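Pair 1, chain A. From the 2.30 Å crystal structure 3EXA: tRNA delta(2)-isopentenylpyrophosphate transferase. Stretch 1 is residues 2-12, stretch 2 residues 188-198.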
# COMPACT_ATOMS: atom_id res chain seq x y z
N LYS A 2 -31.08 -0.99 -15.24
CA LYS A 2 -30.19 -1.54 -14.18
C LYS A 2 -30.64 -2.93 -13.73
O LYS A 2 -31.82 -3.27 -13.83
CB LYS A 2 -30.20 -0.64 -12.94
CG LYS A 2 -29.79 0.80 -13.15
CD LYS A 2 -29.82 1.54 -11.81
CE LYS A 2 -29.44 3.01 -11.95
NZ LYS A 2 -30.42 3.74 -12.81
N GLU A 3 -29.68 -3.72 -13.25
CA GLU A 3 -29.97 -5.05 -12.72
C GLU A 3 -30.80 -4.85 -11.44
O GLU A 3 -30.49 -3.98 -10.62
CB GLU A 3 -28.68 -5.78 -12.33
CG GLU A 3 -27.92 -6.46 -13.47
CD GLU A 3 -26.61 -7.08 -13.00
OE1 GLU A 3 -26.58 -7.67 -11.90
OE2 GLU A 3 -25.61 -6.99 -13.74
N LYS A 4 -31.84 -5.66 -11.29
CA LYS A 4 -32.74 -5.60 -10.15
C LYS A 4 -32.24 -6.46 -8.99
O LYS A 4 -31.76 -7.57 -9.20
CB LYS A 4 -34.14 -6.09 -10.54
CG LYS A 4 -34.83 -5.23 -11.57
CD LYS A 4 -36.18 -5.83 -11.93
CE LYS A 4 -36.85 -5.04 -13.04
NZ LYS A 4 -38.11 -5.69 -13.53
N LEU A 5 -32.36 -5.95 -7.77
CA LEU A 5 -31.91 -6.67 -6.59
C LEU A 5 -32.80 -6.42 -5.38
O LEU A 5 -32.97 -5.27 -4.96
CB LEU A 5 -30.48 -6.27 -6.25
CG LEU A 5 -29.91 -6.77 -4.93
CD1 LEU A 5 -30.06 -8.28 -4.80
CD2 LEU A 5 -28.46 -6.36 -4.87
N VAL A 6 -33.35 -7.49 -4.82
CA VAL A 6 -34.20 -7.36 -3.64
C VAL A 6 -33.38 -7.73 -2.40
O VAL A 6 -32.72 -8.77 -2.40
CB VAL A 6 -35.44 -8.29 -3.70
CG1 VAL A 6 -36.25 -8.15 -2.41
CG2 VAL A 6 -36.31 -7.96 -4.91
N ALA A 7 -33.40 -6.89 -1.37
CA ALA A 7 -32.67 -7.19 -0.15
C ALA A 7 -33.63 -7.30 1.02
O ALA A 7 -34.52 -6.46 1.18
CB ALA A 7 -31.62 -6.13 0.13
N ILE A 8 -33.48 -8.36 1.81
CA ILE A 8 -34.31 -8.58 2.98
C ILE A 8 -33.35 -8.60 4.16
O ILE A 8 -32.55 -9.52 4.31
CB ILE A 8 -35.06 -9.93 2.91
CG1 ILE A 8 -35.91 -9.99 1.64
CG2 ILE A 8 -35.94 -10.11 4.14
CD1 ILE A 8 -36.59 -11.31 1.43
N VAL A 9 -33.44 -7.57 4.98
CA VAL A 9 -32.56 -7.42 6.13
C VAL A 9 -33.38 -7.40 7.41
O VAL A 9 -34.60 -7.23 7.37
CB VAL A 9 -31.81 -6.12 6.03
CG1 VAL A 9 -31.11 -6.03 4.67
CG2 VAL A 9 -32.80 -4.97 6.18
N GLY A 10 -32.70 -7.54 8.54
CA GLY A 10 -33.37 -7.54 9.83
C GLY A 10 -32.61 -8.42 10.80
O GLY A 10 -31.76 -9.20 10.38
N PRO A 11 -32.87 -8.31 12.11
CA PRO A 11 -32.19 -9.11 13.14
C PRO A 11 -32.51 -10.60 13.02
O PRO A 11 -33.16 -11.02 12.07
CB PRO A 11 -32.71 -8.51 14.44
CG PRO A 11 -34.09 -8.09 14.07
CD PRO A 11 -33.87 -7.42 12.73
N THR A 12 -32.06 -11.39 13.99
CA THR A 12 -32.31 -12.84 13.99
C THR A 12 -33.65 -13.15 14.63
O THR A 12 -34.09 -12.46 15.54
CB THR A 12 -31.27 -13.63 14.82
OG1 THR A 12 -30.03 -12.91 14.88
CG2 THR A 12 -31.04 -15.02 14.20
N SER A 188 -26.26 3.37 -5.33
CA SER A 188 -26.42 1.99 -5.76
C SER A 188 -26.60 1.83 -7.26
O SER A 188 -27.39 2.53 -7.89
CB SER A 188 -27.63 1.35 -5.08
OG SER A 188 -27.75 -0.00 -5.47
N PRO A 189 -25.85 0.89 -7.87
CA PRO A 189 -25.94 0.65 -9.30
C PRO A 189 -27.12 -0.26 -9.65
O PRO A 189 -27.45 -0.43 -10.82
CB PRO A 189 -24.61 -0.02 -9.62
CG PRO A 189 -24.41 -0.87 -8.40
CD PRO A 189 -24.72 0.13 -7.29
N TYR A 190 -27.76 -0.86 -8.64
CA TYR A 190 -28.89 -1.75 -8.89
C TYR A 190 -30.26 -1.07 -8.75
O TYR A 190 -30.37 0.03 -8.20
CB TYR A 190 -28.88 -2.95 -7.92
CG TYR A 190 -27.66 -3.85 -7.97
CD1 TYR A 190 -26.65 -3.71 -7.03
CD2 TYR A 190 -27.53 -4.82 -8.95
CE1 TYR A 190 -25.52 -4.53 -7.07
CE2 TYR A 190 -26.41 -5.65 -9.01
CZ TYR A 190 -25.40 -5.49 -8.06
OH TYR A 190 -24.29 -6.29 -8.11
N ASN A 191 -31.29 -1.74 -9.27
CA ASN A 191 -32.67 -1.28 -9.14
C ASN A 191 -32.98 -2.03 -7.86
O ASN A 191 -33.52 -3.14 -7.88
CB ASN A 191 -33.53 -1.82 -10.29
CG ASN A 191 -35.01 -1.50 -10.12
OD1 ASN A 191 -35.46 -1.14 -9.02
ND2 ASN A 191 -35.78 -1.66 -11.19
N LEU A 192 -32.59 -1.43 -6.74
CA LEU A 192 -32.76 -2.06 -5.45
C LEU A 192 -34.01 -1.68 -4.66
O LEU A 192 -34.46 -0.53 -4.66
CB LEU A 192 -31.52 -1.83 -4.59
CG LEU A 192 -31.43 -2.47 -3.19
CD1 LEU A 192 -29.99 -2.64 -2.80
CD2 LEU A 192 -32.15 -1.60 -2.16
N VAL A 193 -34.55 -2.70 -4.00
CA VAL A 193 -35.70 -2.60 -3.12
C VAL A 193 -35.23 -3.32 -1.85
O VAL A 193 -34.92 -4.52 -1.86
CB VAL A 193 -36.95 -3.31 -3.70
CG1 VAL A 193 -38.08 -3.28 -2.69
CG2 VAL A 193 -37.39 -2.60 -4.98
N MSE A 194 -35.13 -2.57 -0.77
CA MSE A 194 -34.67 -3.10 0.50
C MSE A 194 -35.80 -3.06 1.52
O MSE A 194 -36.37 -2.00 1.78
CB MSE A 194 -33.50 -2.26 0.99
CG MSE A 194 -32.52 -3.01 1.85
SE MSE A 194 -30.88 -2.01 2.12
CE MSE A 194 -30.61 -2.43 3.98
N ILE A 195 -36.13 -4.21 2.09
CA ILE A 195 -37.19 -4.27 3.10
C ILE A 195 -36.59 -4.76 4.40
O ILE A 195 -35.64 -5.53 4.40
CB ILE A 195 -38.32 -5.25 2.69
CG1 ILE A 195 -37.72 -6.64 2.48
CG2 ILE A 195 -39.03 -4.77 1.42
CD1 ILE A 195 -38.74 -7.71 2.23
N GLY A 196 -37.15 -4.32 5.52
CA GLY A 196 -36.63 -4.76 6.81
C GLY A 196 -37.73 -5.38 7.64
O GLY A 196 -38.86 -4.89 7.65
N LEU A 197 -37.40 -6.48 8.33
CA LEU A 197 -38.35 -7.18 9.19
C LEU A 197 -37.98 -6.89 10.65
O LEU A 197 -36.83 -7.11 11.06
CB LEU A 197 -38.29 -8.68 8.92
CG LEU A 197 -38.47 -9.06 7.44
CD1 LEU A 197 -38.57 -10.57 7.30
CD2 LEU A 197 -39.71 -8.38 6.88
N THR A 198 -38.94 -6.39 11.42
CA THR A 198 -38.75 -6.05 12.82
C THR A 198 -39.77 -6.79 13.63
O THR A 198 -40.58 -7.54 13.09
CB THR A 198 -39.04 -4.57 13.15
OG1 THR A 198 -38.90 -3.78 11.98
CG2 THR A 198 -38.11 -4.08 14.24
O HOH W 1 -34.33 -1.91 -13.91
O HOH W 2 -24.41 -8.19 -10.11

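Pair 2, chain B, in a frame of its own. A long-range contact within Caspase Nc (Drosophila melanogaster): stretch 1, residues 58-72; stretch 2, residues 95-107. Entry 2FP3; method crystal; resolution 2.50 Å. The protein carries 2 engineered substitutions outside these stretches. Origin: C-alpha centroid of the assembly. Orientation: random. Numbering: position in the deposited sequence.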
# COMPACT_ATOMS: atom_id res chain seq x y z
N ARG B 58 0.08 1.69 -21.20
CA ARG B 58 1.53 1.53 -21.13
C ARG B 58 2.32 2.58 -20.38
O ARG B 58 3.52 2.43 -20.22
CB ARG B 58 2.15 1.30 -22.51
CG ARG B 58 1.66 2.15 -23.65
CD ARG B 58 2.23 1.57 -24.94
NE ARG B 58 1.75 2.23 -26.14
CZ ARG B 58 2.01 1.79 -27.37
NH1 ARG B 58 2.74 0.70 -27.55
NH2 ARG B 58 1.55 2.46 -28.42
N PHE B 59 1.67 3.63 -19.89
CA PHE B 59 2.40 4.64 -19.11
C PHE B 59 1.57 5.11 -17.92
O PHE B 59 2.03 5.91 -17.11
CB PHE B 59 2.79 5.83 -19.98
CG PHE B 59 3.61 5.45 -21.18
CD1 PHE B 59 3.03 5.38 -22.44
CD2 PHE B 59 4.94 5.09 -21.03
CE1 PHE B 59 3.77 4.94 -23.53
CE2 PHE B 59 5.69 4.65 -22.12
CZ PHE B 59 5.10 4.57 -23.37
N ASN B 60 0.35 4.60 -17.81
CA ASN B 60 -0.55 4.97 -16.74
C ASN B 60 -1.02 3.74 -15.96
O ASN B 60 -2.15 3.70 -15.48
CB ASN B 60 -1.76 5.68 -17.34
CG ASN B 60 -1.46 7.11 -17.74
OD1 ASN B 60 -1.33 7.98 -16.89
ND2 ASN B 60 -1.33 7.36 -19.04
N ARG B 61 -0.14 2.75 -15.82
CA ARG B 61 -0.48 1.52 -15.12
C ARG B 61 -0.87 1.76 -13.67
O ARG B 61 -1.82 1.16 -13.18
CB ARG B 61 0.69 0.52 -15.21
CG ARG B 61 0.36 -0.86 -14.67
CD ARG B 61 -0.99 -1.36 -15.19
NE ARG B 61 -1.02 -1.50 -16.64
CZ ARG B 61 -0.39 -2.44 -17.33
NH1 ARG B 61 0.33 -3.36 -16.70
NH2 ARG B 61 -0.47 -2.47 -18.66
N GLY B 62 -0.15 2.65 -12.99
CA GLY B 62 -0.48 2.94 -11.61
C GLY B 62 0.30 4.06 -10.96
O GLY B 62 1.36 4.49 -11.46
N VAL B 63 -0.23 4.56 -9.85
CA VAL B 63 0.43 5.62 -9.09
C VAL B 63 0.60 5.11 -7.66
O VAL B 63 -0.34 4.62 -7.04
CB VAL B 63 -0.41 6.92 -9.04
CG1 VAL B 63 0.16 7.86 -7.98
CG2 VAL B 63 -0.42 7.63 -10.41
N LEU B 64 1.82 5.24 -7.14
CA LEU B 64 2.11 4.83 -5.78
C LEU B 64 2.49 6.03 -4.94
O LEU B 64 3.39 6.80 -5.30
CB LEU B 64 3.28 3.83 -5.74
CG LEU B 64 3.91 3.69 -4.34
CD1 LEU B 64 2.89 3.09 -3.39
CD2 LEU B 64 5.17 2.83 -4.39
N LEU B 65 1.79 6.21 -3.83
CA LEU B 65 2.11 7.30 -2.92
C LEU B 65 2.76 6.57 -1.75
O LEU B 65 2.09 5.84 -1.03
CB LEU B 65 0.85 8.02 -2.43
CG LEU B 65 1.11 8.95 -1.23
CD1 LEU B 65 2.09 10.05 -1.65
CD2 LEU B 65 -0.20 9.56 -0.74
N MET B 66 4.07 6.75 -1.59
CA MET B 66 4.78 6.09 -0.51
C MET B 66 5.26 7.08 0.53
O MET B 66 6.03 7.98 0.22
CB MET B 66 5.98 5.32 -1.05
CG MET B 66 6.39 4.18 -0.14
SD MET B 66 8.15 3.91 -0.07
CE MET B 66 8.49 3.36 -1.70
N VAL B 67 4.79 6.93 1.76
CA VAL B 67 5.19 7.82 2.84
C VAL B 67 5.81 7.00 3.98
O VAL B 67 5.12 6.29 4.70
CB VAL B 67 3.97 8.61 3.35
CG1 VAL B 67 4.36 9.42 4.58
CG2 VAL B 67 3.44 9.51 2.25
N ASN B 68 7.13 7.11 4.12
CA ASN B 68 7.85 6.38 5.16
C ASN B 68 8.36 7.35 6.24
O ASN B 68 9.39 8.00 6.06
CB ASN B 68 9.04 5.64 4.53
CG ASN B 68 9.50 4.45 5.36
OD1 ASN B 68 9.11 4.29 6.52
ND2 ASN B 68 10.35 3.62 4.78
N ILE B 69 7.61 7.46 7.33
CA ILE B 69 7.98 8.35 8.44
C ILE B 69 8.91 7.58 9.38
O ILE B 69 8.57 6.50 9.86
CB ILE B 69 6.73 8.78 9.24
CG1 ILE B 69 5.71 9.42 8.29
CG2 ILE B 69 7.11 9.74 10.35
CD1 ILE B 69 4.42 9.82 8.97
N MET B 70 10.09 8.13 9.65
CA MET B 70 11.02 7.41 10.52
C MET B 70 11.68 8.22 11.62
O MET B 70 12.62 7.74 12.25
CB MET B 70 12.08 6.73 9.66
CG MET B 70 12.76 7.64 8.67
SD MET B 70 13.77 6.69 7.54
CE MET B 70 15.20 6.34 8.57
N ASP B 71 11.20 9.43 11.86
CA ASP B 71 11.76 10.27 12.91
C ASP B 71 10.65 10.87 13.76
O ASP B 71 9.68 11.41 13.25
CB ASP B 71 12.62 11.38 12.31
CG ASP B 71 13.99 10.88 11.86
OD1 ASP B 71 14.72 11.66 11.21
OD2 ASP B 71 14.35 9.72 12.17
N TYR B 72 10.82 10.76 15.08
CA TYR B 72 9.83 11.27 16.01
C TYR B 72 10.47 12.12 17.11
O TYR B 72 11.70 12.28 17.13
CB TYR B 72 9.08 10.07 16.61
CG TYR B 72 8.44 9.21 15.54
CD1 TYR B 72 9.16 8.20 14.90
CD2 TYR B 72 7.13 9.45 15.12
CE1 TYR B 72 8.59 7.46 13.86
CE2 TYR B 72 6.55 8.72 14.09
CZ TYR B 72 7.28 7.73 13.46
OH TYR B 72 6.72 7.02 12.43
N GLU B 95 9.12 -1.80 -11.42
CA GLU B 95 8.97 -2.95 -12.29
C GLU B 95 7.50 -3.15 -12.65
O GLU B 95 7.18 -3.83 -13.64
CB GLU B 95 9.54 -4.19 -11.61
CG GLU B 95 10.97 -4.02 -11.14
CD GLU B 95 11.95 -3.86 -12.30
OE1 GLU B 95 13.02 -3.24 -12.09
OE2 GLU B 95 11.67 -4.36 -13.40
N LEU B 96 6.60 -2.58 -11.85
CA LEU B 96 5.18 -2.70 -12.18
C LEU B 96 4.83 -1.50 -13.06
O LEU B 96 3.68 -1.31 -13.46
CB LEU B 96 4.31 -2.71 -10.92
CG LEU B 96 4.52 -3.88 -9.95
CD1 LEU B 96 3.46 -3.83 -8.87
CD2 LEU B 96 4.45 -5.19 -10.69
N ASN B 97 5.83 -0.68 -13.34
CA ASN B 97 5.68 0.49 -14.17
C ASN B 97 4.75 1.56 -13.60
O ASN B 97 3.99 2.18 -14.34
CB ASN B 97 5.18 0.08 -15.55
CG ASN B 97 6.06 -0.96 -16.20
OD1 ASN B 97 5.73 -2.15 -16.22
ND2 ASN B 97 7.21 -0.52 -16.72
N PHE B 98 4.80 1.76 -12.28
CA PHE B 98 3.99 2.77 -11.62
C PHE B 98 4.74 4.09 -11.57
O PHE B 98 5.97 4.11 -11.63
CB PHE B 98 3.68 2.39 -10.16
CG PHE B 98 2.43 1.59 -9.97
CD1 PHE B 98 1.56 1.90 -8.93
CD2 PHE B 98 2.12 0.54 -10.82
CE1 PHE B 98 0.40 1.16 -8.73
CE2 PHE B 98 0.95 -0.22 -10.63
CZ PHE B 98 0.09 0.10 -9.58
N THR B 99 3.99 5.18 -11.47
CA THR B 99 4.57 6.49 -11.31
C THR B 99 4.63 6.58 -9.78
O THR B 99 3.61 6.40 -9.11
CB THR B 99 3.66 7.56 -11.91
OG1 THR B 99 3.83 7.56 -13.33
CG2 THR B 99 3.96 8.94 -11.34
N ILE B 100 5.81 6.84 -9.24
CA ILE B 100 6.01 6.87 -7.79
C ILE B 100 6.29 8.22 -7.12
O ILE B 100 7.16 8.97 -7.55
CB ILE B 100 7.16 5.92 -7.43
CG1 ILE B 100 6.95 4.58 -8.15
CG2 ILE B 100 7.24 5.73 -5.91
CD1 ILE B 100 8.11 3.62 -8.02
N PHE B 101 5.55 8.50 -6.05
CA PHE B 101 5.74 9.74 -5.28
C PHE B 101 6.11 9.33 -3.85
O PHE B 101 5.25 9.07 -3.01
CB PHE B 101 4.45 10.57 -5.29
CG PHE B 101 4.01 10.98 -6.66
CD1 PHE B 101 2.94 10.35 -7.29
CD2 PHE B 101 4.68 12.01 -7.34
CE1 PHE B 101 2.54 10.71 -8.58
CE2 PHE B 101 4.29 12.38 -8.63
CZ PHE B 101 3.22 11.73 -9.25
N PRO B 102 7.43 9.26 -3.58
CA PRO B 102 7.95 8.87 -2.27
C PRO B 102 8.29 10.03 -1.36
O PRO B 102 8.83 11.03 -1.81
CB PRO B 102 9.19 8.08 -2.64
CG PRO B 102 9.76 8.94 -3.75
CD PRO B 102 8.53 9.36 -4.56
N TYR B 103 7.98 9.88 -0.08
CA TYR B 103 8.29 10.91 0.90
C TYR B 103 8.85 10.32 2.19
O TYR B 103 8.63 9.13 2.50
CB TYR B 103 7.04 11.73 1.23
CG TYR B 103 6.46 12.46 0.04
CD1 TYR B 103 5.69 11.80 -0.91
CD2 TYR B 103 6.67 13.83 -0.13
CE1 TYR B 103 5.14 12.47 -1.99
CE2 TYR B 103 6.13 14.52 -1.21
CZ TYR B 103 5.36 13.83 -2.14
OH TYR B 103 4.78 14.51 -3.20
N GLY B 104 9.60 11.15 2.91
CA GLY B 104 10.18 10.73 4.18
C GLY B 104 9.34 11.24 5.34
O GLY B 104 8.13 10.98 5.41
N ASN B 105 9.96 11.99 6.25
CA ASN B 105 9.23 12.52 7.39
C ASN B 105 8.32 13.69 7.03
O ASN B 105 8.73 14.64 6.36
CB ASN B 105 10.21 12.95 8.49
CG ASN B 105 11.05 11.81 9.01
OD1 ASN B 105 10.53 10.73 9.30
ND2 ASN B 105 12.35 12.04 9.13
N VAL B 106 7.07 13.62 7.47
CA VAL B 106 6.12 14.69 7.21
C VAL B 106 5.18 14.78 8.39
O VAL B 106 4.97 13.80 9.11
CB VAL B 106 5.29 14.45 5.91
CG1 VAL B 106 6.20 14.51 4.70
CG2 VAL B 106 4.59 13.11 5.96
N ASN B 107 4.62 15.96 8.60
CA ASN B 107 3.69 16.19 9.71
C ASN B 107 2.25 16.01 9.25
O ASN B 107 1.97 15.94 8.05
CB ASN B 107 3.88 17.59 10.28
CG ASN B 107 3.64 18.68 9.24
OD1 ASN B 107 2.55 18.79 8.69
ND2 ASN B 107 4.67 19.47 8.98
O HOH W 3 2.93 5.26 -14.23

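Two parallel strand pairs with a common backbone. In pair 1, strand 4-9 runs beside strand 191-198 at 13° between their N-to-C directions; in pair 2, strand 62-68 and strand 98-103 diverge by 20°. Fourteen central residues superpose with an RMSD of 0.5 Å, placing A:Glu3 on B:Gly62, A:Leu5 on B:Leu64, A:Ala7 on B:Met66 and A:Val9 on B:Asn68, and, in the partner strand, A:Asn191 on B:Thr99, A:Val193 on B:Phe101 and A:Ile195 on B:Tyr103.

The shared ladder follows from the register. Alternate residues of each strand turn N and O toward the neighbour, so A:Asn191 N donates to A:Glu3 O (2.7 Å) just as B:Thr99 N donates to B:Gly62 O (2.7 Å). The return bonds match too: A:Leu5 N to A:Asn191 O is 3.0 Å, and B:Leu64 N to B:Thr99 O is 2.9 Å. Further along, A:Val9 N to A:Ile195 O (3.1 Å) corresponds to B:Asn68 N to B:Tyr103 O (3.0 Å).

The aromatic residues A:Tyr190 and B:Phe98 coincide but are covered differently. In pair 1 a leucine methyl lies over the ring, A:Leu5 CD2 being 4.1 Å from the A:Tyr190 centroid, and a water links A:Tyr190 OH (2.8 Å) to A:Glu3 OE1 (2.9 Å). In pair 2 the ring packs on bare backbone: B:Gly62 CA sits 3.3 Å from the B:Phe98 centroid, almost on the ring normal. A CB on B:Gly62 would lie 2.0 Å from B:Phe98 CZ, a clash, so the missing side chain makes room for the ring.

On the face carrying A:Leu5, A:Ala7 and A:Met194, small meets long: A:Ala7 CB touches A:Met194 CG at 3.7 Å, while the selenomethionine's CE reaches A:Val9 CG1, also at 3.7 Å. Pair 2 exchanges the bulk, with B:Met66 matching the alanine and the compact ring of B:Pro102 matching the selenomethionine. On the other face, A:Ile8 CG1 meets A:Ile195 CD1 at 3.7 Å. At the position of A:Ile195, pair 2 has B:Tyr103, whose CE1 is 3.9 Å from B:Leu65 CD1; B:Phe101 CE1 likewise lies 3.8 Å from B:Val63 CG1.

Beyond the matching A:Gly196 and B:Gly104, the solutions part. A:Leu197 N continues the ladder to A:Val9 O (3.1 Å), and A:Leu197 CD1 packs on A:Ile8 CG2 (4.1 Å). Its counterpart B:Asn105 uses its side chain instead: OD1 accepts from B:Met70 N (2.7 Å) and, weakly, from B:Asp71 N (2.9 Å).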